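Folylpolyglutamate synthase (FolC) (PDB 6K8C) probably adds glutamate to dihydropteroate and successive glutamates to tetrahydrofolates in ATP-dependent ligase reactions of folate biosynthesis. Local coordinates at residues A[288-301]-A[318-331]. Residues are numbered along the deposited sequence; the frame is centred on the assembly and turned at random.
Sequences HNPHSAKALKEEIK and KDAFLVLEILKPVI
Lys-297 of helix 290-303 reaches across to Ile-326 of helix 320-327 and to Val-330 just beyond it, illustrating how a lysine can serve a helix pair with both its stem and its amine. The setting is the glutamate ligase domain of the Mur ligase family, whose parallel strands 308-312 and 331-336 alternate with these helices; the two run nearly parallel, the axes of 290-301 and 320-327 approaching to 8.9 Å at 17°. From Lys-297, CB faces Leu-327 CD2 at 4.4 Å, and CG rests on Val-330 CG1 at 3.9 Å. CD and CE then pass close to the carbonyl oxygen of Ile-326, and the chain bends at chi3 (73°), bringing NZ onto that same oxygen. The resulting hydrogen bond, Lys-297 NZ to Ile-326 O, measures 2.8 Å, lies in the carbonyl plane and uses a lone pair. It takes up a carbonyl at the C-terminal part of helix 320-327, where the helix dipole would probably favour a positive charge.

Ile-326 in turn packs as a knob into the hole formed by Pro-290, Ala-293, Lys-294 and Lys-297. Its two branches divide the work: CD1 meets Pro-290 CB, while CG2 touches Lys-294 CG at 3.7 Å. Deeper in, the small Ala-293 brings its CB against Val-323, Ile-326 and Leu-327; Ala-293 and Val-323 also touch Tyr-376 of strand 373-376. Farther along, CD1 of Ile-300, which also touches Ile-308, meets Val-330 CG2 at 3.9 Å.

At the N-terminal ends, the His-288 ring has Val-323 CG1 over one face and Ala-320 CA at its edge, with NE2 hydrogen-bonded to Tyr-312 OH. Asp-319 caps its helix: OD1 accepts the N-H of Leu-322 from above the carboxylate plane, 3.2 Å from Leu-322 N, and Asp-319 N donates to water 1, with 3.2 Å between Asp-319 N and the water oxygen.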
loop_
_atom_site.group_PDB
_atom_site.type_symbol
_atom_site.label_atom_id
_atom_site.label_comp_id
_atom_site.label_asym_id
_atom_site.label_seq_id
_atom_site.Cartn_x
_atom_site.Cartn_y
_atom_site.Cartn_z
ATOM N N HIS A 288 10.640 3.130 2.660
ATOM C CA HIS A 288 11.785 3.257 3.568
ATOM C C HIS A 288 12.347 1.847 3.750
ATOM O O HIS A 288 11.947 1.120 4.662
ATOM C CB HIS A 288 11.435 3.884 4.901
ATOM C CG HIS A 288 12.641 4.292 5.691
ATOM N ND1 HIS A 288 13.459 3.380 6.322
ATOM C CD2 HIS A 288 13.192 5.509 5.915
ATOM C CE1 HIS A 288 14.451 4.019 6.917
ATOM N NE2 HIS A 288 14.312 5.312 6.685
ATOM N N ASN A 289 13.272 1.480 2.868
ATOM C CA ASN A 289 13.806 0.129 2.797
ATOM C C ASN A 289 15.143 0.197 2.098
ATOM O O ASN A 289 15.314 1.013 1.184
ATOM C CB ASN A 289 12.863 -0.798 2.017
ATOM C CG ASN A 289 12.312 -1.912 2.864
ATOM O OD1 ASN A 289 12.395 -1.873 4.092
ATOM N ND2 ASN A 289 11.743 -2.920 2.213
ATOM N N PRO A 290 16.103 -0.646 2.481
ATOM C CA PRO A 290 17.329 -0.741 1.684
ATOM C C PRO A 290 17.043 -1.037 0.226
ATOM O O PRO A 290 17.723 -0.507 -0.661
ATOM C CB PRO A 290 18.099 -1.884 2.366
ATOM C CG PRO A 290 17.597 -1.885 3.768
ATOM C CD PRO A 290 16.138 -1.524 3.663
ATOM N N HIS A 291 16.030 -1.861 -0.050
ATOM C CA HIS A 291 15.732 -2.207 -1.434
ATOM C C HIS A 291 15.232 -0.999 -2.218
ATOM O O HIS A 291 15.678 -0.751 -3.345
ATOM C CB HIS A 291 14.708 -3.340 -1.493
ATOM C CG HIS A 291 14.505 -3.881 -2.870
ATOM N ND1 HIS A 291 15.316 -4.855 -3.412
ATOM C CD2 HIS A 291 13.607 -3.560 -3.832
ATOM C CE1 HIS A 291 14.915 -5.124 -4.642
ATOM N NE2 HIS A 291 13.880 -4.351 -4.921
ATOM N N SER A 292 14.289 -0.241 -1.654
ATOM C CA SER A 292 13.812 0.933 -2.377
ATOM C C SER A 292 14.875 2.021 -2.420
ATOM O O SER A 292 14.977 2.743 -3.414
ATOM C CB SER A 292 12.515 1.472 -1.759
ATOM O OG SER A 292 12.651 1.748 -0.377
ATOM N N ALA A 293 15.689 2.140 -1.368
ATOM C CA ALA A 293 16.738 3.155 -1.376
ATOM C C ALA A 293 17.738 2.901 -2.495
ATOM O O ALA A 293 18.175 3.839 -3.174
ATOM C CB ALA A 293 17.435 3.200 -0.019
ATOM N N LYS A 294 18.102 1.633 -2.715
ATOM C CA LYS A 294 18.991 1.304 -3.823
ATOM C C LYS A 294 18.356 1.668 -5.158
ATOM O O LYS A 294 19.021 2.224 -6.040
ATOM C CB LYS A 294 19.353 -0.180 -3.786
ATOM C CG LYS A 294 20.285 -0.561 -2.650
ATOM C CD LYS A 294 20.545 -2.061 -2.624
ATOM C CE LYS A 294 21.558 -2.428 -1.552
ATOM N NZ LYS A 294 21.603 -3.897 -1.304
ATOM N N ALA A 295 17.064 1.369 -5.320
ATOM C CA ALA A 295 16.387 1.673 -6.576
ATOM C C ALA A 295 16.274 3.176 -6.798
ATOM O O ALA A 295 16.371 3.652 -7.937
ATOM C CB ALA A 295 15.003 1.029 -6.588
ATOM N N LEU A 296 16.062 3.943 -5.728
ATOM C CA LEU A 296 15.964 5.389 -5.891
ATOM C C LEU A 296 17.323 6.002 -6.198
ATOM O O LEU A 296 17.417 6.956 -6.979
ATOM C CB LEU A 296 15.352 6.013 -4.642
ATOM C CG LEU A 296 13.850 5.742 -4.561
ATOM C CD1 LEU A 296 13.393 5.782 -3.134
ATOM C CD2 LEU A 296 13.076 6.748 -5.400
ATOM N N LYS A 297 18.387 5.472 -5.592
ATOM C CA LYS A 297 19.730 5.904 -5.962
ATOM C C LYS A 297 19.953 5.736 -7.461
ATOM O O LYS A 297 20.453 6.645 -8.134
ATOM C CB LYS A 297 20.774 5.113 -5.170
ATOM C CG LYS A 297 22.197 5.273 -5.699
ATOM C CD LYS A 297 23.242 5.014 -4.606
ATOM C CE LYS A 297 23.356 3.534 -4.256
ATOM N NZ LYS A 297 24.445 3.269 -3.249
ATOM N N GLU A 298 19.571 4.576 -8.001
ATOM C CA GLU A 298 19.735 4.332 -9.431
ATOM C C GLU A 298 18.868 5.278 -10.252
ATOM O O GLU A 298 19.298 5.776 -11.297
ATOM C CB GLU A 298 19.397 2.876 -9.760
ATOM C CG GLU A 298 20.464 1.869 -9.346
ATOM C CD GLU A 298 21.875 2.398 -9.526
ATOM O OE1 GLU A 298 22.615 2.484 -8.519
ATOM O OE2 GLU A 298 22.246 2.724 -10.674
ATOM N N GLU A 299 17.645 5.544 -9.789
ATOM C CA GLU A 299 16.775 6.463 -10.515
ATOM C C GLU A 299 17.259 7.900 -10.404
ATOM O O GLU A 299 17.090 8.683 -11.345
ATOM C CB GLU A 299 15.341 6.338 -10.010
ATOM C CG GLU A 299 14.557 5.263 -10.739
ATOM C CD GLU A 299 13.888 5.779 -11.995
ATOM O OE1 GLU A 299 14.436 5.544 -13.091
ATOM O OE2 GLU A 299 12.822 6.423 -11.891
ATOM N N ILE A 300 17.864 8.267 -9.273
ATOM C CA ILE A 300 18.474 9.588 -9.159
ATOM C C ILE A 300 19.608 9.740 -10.167
ATOM O O ILE A 300 19.757 10.791 -10.803
ATOM C CB ILE A 300 18.964 9.827 -7.718
ATOM C CG1 ILE A 300 17.779 10.092 -6.781
ATOM C CG2 ILE A 300 19.934 10.992 -7.680
ATOM C CD1 ILE A 300 18.167 10.051 -5.307
ATOM N N LYS A 301 20.429 8.698 -10.323
ATOM C CA LYS A 301 21.512 8.754 -11.301
ATOM C C LYS A 301 20.967 8.939 -12.711
ATOM O O LYS A 301 21.488 9.749 -13.485
ATOM C CB LYS A 301 22.365 7.488 -11.225
ATOM C CG LYS A 301 23.102 7.281 -9.911
ATOM C CD LYS A 301 23.717 5.890 -9.868
ATOM C CE LYS A 301 24.741 5.751 -8.755
ATOM N NZ LYS A 301 25.252 4.350 -8.657
ATOM N N LYS A 318 12.623 1.749 11.886
ATOM C CA LYS A 318 13.289 1.501 10.618
ATOM C C LYS A 318 14.796 1.696 10.737
ATOM O O LYS A 318 15.294 2.409 11.614
ATOM C CB LYS A 318 12.720 2.415 9.531
ATOM C CG LYS A 318 11.245 2.180 9.248
ATOM C CD LYS A 318 11.026 0.945 8.387
ATOM C CE LYS A 318 9.698 0.268 8.701
ATOM N NZ LYS A 318 9.735 -0.492 9.982
ATOM N N ASP A 319 15.523 1.040 9.830
ATOM C CA ASP A 319 16.984 1.101 9.799
ATOM C C ASP A 319 17.394 2.349 9.023
ATOM O O ASP A 319 17.810 2.297 7.863
ATOM C CB ASP A 319 17.560 -0.166 9.179
ATOM C CG ASP A 319 19.070 -0.273 9.346
ATOM O OD1 ASP A 319 19.705 0.714 9.777
ATOM O OD2 ASP A 319 19.621 -1.351 9.038
ATOM N N ALA A 320 17.275 3.497 9.695
ATOM C CA ALA A 320 17.599 4.767 9.056
ATOM C C ALA A 320 19.059 4.816 8.627
ATOM O O ALA A 320 19.379 5.335 7.550
ATOM C CB ALA A 320 17.283 5.924 10.000
ATOM N N PHE A 321 19.957 4.275 9.453
ATOM C CA PHE A 321 21.384 4.337 9.154
ATOM C C PHE A 321 21.692 3.701 7.803
ATOM O O PHE A 321 22.346 4.312 6.949
ATOM C CB PHE A 321 22.183 3.652 10.271
ATOM C CG PHE A 321 23.640 3.500 9.962
ATOM C CD1 PHE A 321 24.525 4.535 10.216
ATOM C CD2 PHE A 321 24.130 2.322 9.413
ATOM C CE1 PHE A 321 25.867 4.403 9.934
ATOM C CE2 PHE A 321 25.473 2.187 9.122
ATOM C CZ PHE A 321 26.343 3.227 9.381
ATOM N N LEU A 322 21.230 2.468 7.594
ATOM C CA LEU A 322 21.547 1.760 6.359
ATOM C C LEU A 322 20.947 2.463 5.146
ATOM O O LEU A 322 21.602 2.587 4.103
ATOM C CB LEU A 322 21.049 0.319 6.447
ATOM C CG LEU A 322 21.349 -0.582 5.249
ATOM C CD1 LEU A 322 22.817 -0.484 4.870
ATOM C CD2 LEU A 322 20.952 -2.022 5.553
ATOM N N VAL A 323 19.708 2.937 5.269
ATOM C CA VAL A 323 19.049 3.599 4.146
ATOM C C VAL A 323 19.814 4.854 3.745
ATOM O O VAL A 323 20.081 5.090 2.560
ATOM C CB VAL A 323 17.585 3.904 4.504
ATOM C CG1 VAL A 323 17.049 5.048 3.663
ATOM C CG2 VAL A 323 16.740 2.646 4.339
ATOM N N LEU A 324 20.205 5.666 4.731
ATOM C CA LEU A 324 20.963 6.876 4.435
ATOM C C LEU A 324 22.361 6.550 3.922
ATOM O O LEU A 324 22.905 7.280 3.083
ATOM C CB LEU A 324 21.038 7.761 5.680
ATOM C CG LEU A 324 19.676 8.297 6.141
ATOM C CD1 LEU A 324 19.744 8.817 7.566
ATOM C CD2 LEU A 324 19.191 9.381 5.191
ATOM N N GLU A 325 22.969 5.470 4.422
ATOM C CA GLU A 325 24.267 5.055 3.899
ATOM C C GLU A 325 24.164 4.655 2.431
ATOM O O GLU A 325 25.052 4.968 1.628
ATOM C CB GLU A 325 24.828 3.904 4.733
ATOM C CG GLU A 325 26.239 3.506 4.345
ATOM C CD GLU A 325 26.718 2.267 5.081
ATOM O OE1 GLU A 325 26.089 1.195 4.930
ATOM O OE2 GLU A 325 27.723 2.369 5.813
ATOM N N ILE A 326 23.082 3.972 2.062
ATOM C CA ILE A 326 22.877 3.588 0.667
ATOM C C ILE A 326 22.693 4.822 -0.211
ATOM O O ILE A 326 23.224 4.897 -1.328
ATOM C CB ILE A 326 21.682 2.621 0.560
ATOM C CG1 ILE A 326 22.076 1.236 1.089
ATOM C CG2 ILE A 326 21.164 2.541 -0.874
ATOM C CD1 ILE A 326 20.894 0.401 1.545
ATOM N N LEU A 327 21.954 5.819 0.284
ATOM C CA LEU A 327 21.664 6.995 -0.528
ATOM C C LEU A 327 22.818 7.986 -0.558
ATOM O O LEU A 327 22.935 8.751 -1.521
ATOM C CB LEU A 327 20.400 7.695 -0.019
ATOM C CG LEU A 327 19.100 6.927 -0.271
ATOM C CD1 LEU A 327 17.961 7.475 0.579
ATOM C CD2 LEU A 327 18.758 6.992 -1.750
ATOM N N LYS A 328 23.674 7.984 0.465
ATOM C CA LYS A 328 24.729 8.992 0.572
ATOM C C LYS A 328 25.523 9.233 -0.711
ATOM O O LYS A 328 25.814 10.404 -1.006
ATOM C CB LYS A 328 25.695 8.620 1.709
ATOM C CG LYS A 328 26.797 9.653 1.895
ATOM C CD LYS A 328 27.765 9.281 3.002
ATOM C CE LYS A 328 28.907 10.285 3.053
ATOM N NZ LYS A 328 29.943 9.866 4.032
ATOM N N PRO A 329 25.905 8.220 -1.502
ATOM C CA PRO A 329 26.699 8.507 -2.711
ATOM C C PRO A 329 26.041 9.465 -3.696
ATOM O O PRO A 329 26.752 10.040 -4.527
ATOM C CB PRO A 329 26.902 7.120 -3.332
ATOM C CG PRO A 329 26.893 6.204 -2.171
ATOM C CD PRO A 329 25.855 6.770 -1.232
ATOM N N VAL A 330 24.723 9.670 -3.637
ATOM C CA VAL A 330 24.060 10.590 -4.556
ATOM C C VAL A 330 23.415 11.764 -3.829
ATOM O O VAL A 330 22.635 12.504 -4.434
ATOM C CB VAL A 330 23.019 9.867 -5.436
ATOM C CG1 VAL A 330 23.687 8.849 -6.350
ATOM C CG2 VAL A 330 21.950 9.205 -4.578
ATOM N N ILE A 331 23.719 11.954 -2.546
ATOM C CA ILE A 331 23.066 12.963 -1.718
ATOM C C ILE A 331 24.128 13.917 -1.187
ATOM O O ILE A 331 25.090 13.485 -0.541
ATOM C CB ILE A 331 22.279 12.335 -0.559
ATOM C CG1 ILE A 331 21.129 11.481 -1.100
ATOM C CG2 ILE A 331 21.737 13.431 0.362
ATOM C CD1 ILE A 331 20.144 12.263 -1.971
HETATM O O HOH W 1 14.362 0.215 6.926
#